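Local coordinates for cysteine desulfurase (Stenotrophomonas maltophilia, PDB 6WCI), which probably removes sulfur from L-cysteine with the help of pyridoxal 5'-phosphate, handing it to a sulfur carrier and leaving L-alanine, at residues 215-220 and 236-241. Residues are numbered along the deposited sequence; the frame is centred on the assembly and turned at random.
Sequences IITVVD and GCDFYA
T217 and D238 grip each other by exchanged backbone-to-side-chain hydrogen bonds. T217 N gives a nearly straight bond (163°) to D238 OD2 at 2.9 Å, meeting the anti lone pair of that oxygen. In return, D238 N donates to T217 OG1 at 3.2 Å, the hydroxyl being placed between the backbone N and the carbonyl carbon (chi1 50°). T217 O collects two further bonds, from D238 N and F239 N, both weak. From V218 with F239 onward the bridges are parallel: V219 N donates to F239 O at 2.9 Å, almost straight, and A241 N to V219 O at 3.0 Å, nearly along the C=O axis.

Strands 216-220 and 239-241 run parallel, 13° apart, as the two strands of a beta-alpha-beta unit whose connection includes helix 232-235, inside the mixed seven-stranded sheet of this class-V PLP enzyme. V218 and F239 lie on one face, where V218 CG2 approaches F239 CD2 obliquely; I216 CG2 meets the F239 ring at its edge, in plane, 3.8 Å from CE2. On the other face, V219 CG1, anti to its backbone N, lies 3.5 Å from Y240 CE2, and V219 CG2 touches C237 CB.

Farther out, one water lies within hydrogen-bonding distance of both I215 O (2.6 Å) and D238 OD2 (2.7 Å). R211 forms a salt bridge with D238 OD1, which is also hydrogen-bonded to H262 NE2, so both carboxylate oxygens are engaged. Y240 OH bonds H192 ND1. At the strand end D220 OD1 pairs with S222 OG, while D220 OD2 lies close to N1 of the PLP-lysine at position 246.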
ATOM      1  N   ILE B 215       6.641 -27.940  11.680  1.00 38.72           N
ATOM      2  CA  ILE B 215       6.386 -27.360  10.366  1.00 35.88           C
ATOM      3  C   ILE B 215       5.664 -26.030  10.550  1.00 36.11           C
ATOM      4  O   ILE B 215       4.567 -25.978  11.125  1.00 41.41           O
ATOM      5  CB  ILE B 215       5.581 -28.318   9.476  1.00 38.91           C
ATOM      6  CG1 ILE B 215       6.404 -29.578   9.190  1.00 37.79           C
ATOM      7  CG2 ILE B 215       5.166 -27.620   8.187  1.00 40.71           C
ATOM      8  CD1 ILE B 215       5.648 -30.654   8.436  1.00 39.04           C
ATOM      9  N   ILE B 216       6.283 -24.952  10.063  1.00 36.73           N
ATOM     10  CA  ILE B 216       5.665 -23.634  10.127  1.00 35.28           C
ATOM     11  C   ILE B 216       4.463 -23.578   9.191  1.00 34.48           C
ATOM     12  O   ILE B 216       4.515 -24.062   8.052  1.00 35.87           O
ATOM     13  CB  ILE B 216       6.688 -22.544   9.762  1.00 31.42           C
ATOM     14  CG1 ILE B 216       7.821 -22.489  10.801  1.00 39.73           C
ATOM     15  CG2 ILE B 216       5.984 -21.199   9.598  1.00 29.60           C
ATOM     16  CD1 ILE B 216       7.347 -22.259  12.231  1.00 45.65           C
ATOM     17  N   THR B 217       3.377 -22.971   9.655  1.00 31.73           N
ATOM     18  CA  THR B 217       2.172 -22.824   8.844  1.00 33.47           C
ATOM     19  C   THR B 217       1.925 -21.360   8.511  1.00 32.68           C
ATOM     20  O   THR B 217       1.875 -20.513   9.411  1.00 30.80           O
ATOM     21  CB  THR B 217       0.946 -23.405   9.545  1.00 36.74           C
ATOM     22  OG1 THR B 217       0.860 -22.911  10.888  1.00 38.26           O
ATOM     23  CG2 THR B 217       1.017 -24.913   9.565  1.00 34.32           C
ATOM     24  N   VAL B 218       1.757 -21.079   7.218  1.00 33.40           N
ATOM     25  CA  VAL B 218       1.310 -19.785   6.717  1.00 31.42           C
ATOM     26  C   VAL B 218      -0.099 -19.966   6.151  1.00 35.50           C
ATOM     27  O   VAL B 218      -0.292 -20.627   5.120  1.00 36.65           O
ATOM     28  CB  VAL B 218       2.272 -19.227   5.658  1.00 33.11           C
ATOM     29  CG1 VAL B 218       1.810 -17.861   5.206  1.00 28.56           C
ATOM     30  CG2 VAL B 218       3.704 -19.164   6.217  1.00 34.41           C
ATOM     31  N   VAL B 219      -1.094 -19.395   6.822  1.00 32.48           N
ATOM     32  CA  VAL B 219      -2.493 -19.612   6.476  1.00 32.11           C
ATOM     33  C   VAL B 219      -3.015 -18.376   5.754  1.00 37.74           C
ATOM     34  O   VAL B 219      -2.936 -17.253   6.275  1.00 32.21           O
ATOM     35  CB  VAL B 219      -3.339 -19.934   7.718  1.00 37.10           C
ATOM     36  CG1 VAL B 219      -4.793 -20.052   7.347  1.00 41.41           C
ATOM     37  CG2 VAL B 219      -2.856 -21.216   8.375  1.00 33.43           C
ATOM     38  N   ASP B 220      -3.540 -18.588   4.550  1.00 36.18           N
ATOM     39  CA  ASP B 220      -4.118 -17.530   3.729  1.00 40.26           C
ATOM     40  C   ASP B 220      -5.596 -17.400   4.090  1.00 41.70           C
ATOM     41  O   ASP B 220      -6.414 -18.249   3.722  1.00 41.29           O
ATOM     42  CB  ASP B 220      -3.921 -17.860   2.252  1.00 40.43           C
ATOM     43  CG  ASP B 220      -4.448 -16.787   1.330  1.00 41.04           C
ATOM     44  OD1 ASP B 220      -5.150 -15.849   1.784  1.00 34.68           O
ATOM     45  OD2 ASP B 220      -4.139 -16.886   0.125  1.00 46.63           O
ATOM     46  N   GLY B 236      -4.014 -21.751  15.994  1.00 42.61           N
ATOM     47  CA  GLY B 236      -2.727 -22.328  16.320  1.00 39.29           C
ATOM     48  C   GLY B 236      -1.744 -22.323  15.173  1.00 41.14           C
ATOM     49  O   GLY B 236      -0.846 -23.170  15.132  1.00 43.90           O
ATOM     50  N   CYS B 237      -1.897 -21.403  14.227  1.00 37.16           N
ATOM     51  CA  CYS B 237      -0.964 -21.271  13.121  1.00 39.99           C
ATOM     52  C   CYS B 237       0.178 -20.338  13.521  1.00 39.75           C
ATOM     53  O   CYS B 237       0.127 -19.675  14.558  1.00 37.43           O
ATOM     54  CB  CYS B 237      -1.683 -20.753  11.874  1.00 39.78           C
ATOM     55  SG  CYS B 237      -2.529 -19.141  12.079  1.00 38.10           S
ATOM     56  N   ASP B 238       1.227 -20.299  12.691  1.00 31.21           N
ATOM     57  CA  ASP B 238       2.335 -19.372  12.923  1.00 37.68           C
ATOM     58  C   ASP B 238       2.127 -17.999  12.282  1.00 37.12           C
ATOM     59  O   ASP B 238       2.667 -17.002  12.783  1.00 30.09           O
ATOM     60  CB  ASP B 238       3.641 -19.971  12.399  1.00 37.42           C
ATOM     61  CG  ASP B 238       3.991 -21.270  13.087  1.00 40.57           C
ATOM     62  OD1 ASP B 238       4.458 -21.211  14.246  1.00 40.96           O
ATOM     63  OD2 ASP B 238       3.751 -22.345  12.481  1.00 33.20           O
ATOM     64  N   PHE B 239       1.388 -17.932  11.177  1.00 31.02           N
ATOM     65  CA  PHE B 239       1.176 -16.708  10.409  1.00 28.37           C
ATOM     66  C   PHE B 239      -0.189 -16.790   9.745  1.00 29.06           C
ATOM     67  O   PHE B 239      -0.504 -17.814   9.151  1.00 29.76           O
ATOM     68  CB  PHE B 239       2.204 -16.528   9.289  1.00 27.60           C
ATOM     69  CG  PHE B 239       3.628 -16.436   9.754  1.00 38.23           C
ATOM     70  CD1 PHE B 239       4.184 -15.208  10.095  1.00 35.14           C
ATOM     71  CD2 PHE B 239       4.426 -17.561   9.792  1.00 32.99           C
ATOM     72  CE1 PHE B 239       5.511 -15.122  10.505  1.00 33.26           C
ATOM     73  CE2 PHE B 239       5.748 -17.485  10.195  1.00 35.88           C
ATOM     74  CZ  PHE B 239       6.294 -16.259  10.553  1.00 34.43           C
ATOM     75  N   TYR B 240      -0.947 -15.684   9.765  1.00 28.98           N
ATOM     76  CA  TYR B 240      -2.274 -15.620   9.157  1.00 29.80           C
ATOM     77  C   TYR B 240      -2.430 -14.286   8.432  1.00 29.30           C
ATOM     78  O   TYR B 240      -2.206 -13.227   9.027  1.00 30.08           O
ATOM     79  CB  TYR B 240      -3.359 -15.794  10.228  1.00 35.21           C
ATOM     80  CG  TYR B 240      -4.763 -16.065   9.715  1.00 37.75           C
ATOM     81  CD1 TYR B 240      -5.594 -15.030   9.315  1.00 32.34           C
ATOM     82  CD2 TYR B 240      -5.263 -17.361   9.666  1.00 37.71           C
ATOM     83  CE1 TYR B 240      -6.902 -15.289   8.864  1.00 33.69           C
ATOM     84  CE2 TYR B 240      -6.551 -17.625   9.222  1.00 41.88           C
ATOM     85  CZ  TYR B 240      -7.362 -16.593   8.820  1.00 34.71           C
ATOM     86  OH  TYR B 240      -8.643 -16.881   8.378  1.00 42.47           O
ATOM     87  N   ALA B 241      -2.791 -14.341   7.147  1.00 31.90           N
ATOM     88  CA  ALA B 241      -2.840 -13.175   6.267  1.00 33.13           C
ATOM     89  C   ALA B 241      -4.268 -12.891   5.801  1.00 36.97           C
ATOM     90  O   ALA B 241      -4.980 -13.804   5.381  1.00 33.59           O
ATOM     91  CB  ALA B 241      -1.943 -13.399   5.047  1.00 31.91           C
TER
HETATM   92  O   HOH W   1       4.000 -24.841  13.384  1.00 34.12           O
HETATM   93  O   HOH W   2       1.038 -24.761  12.877  1.00 28.48           O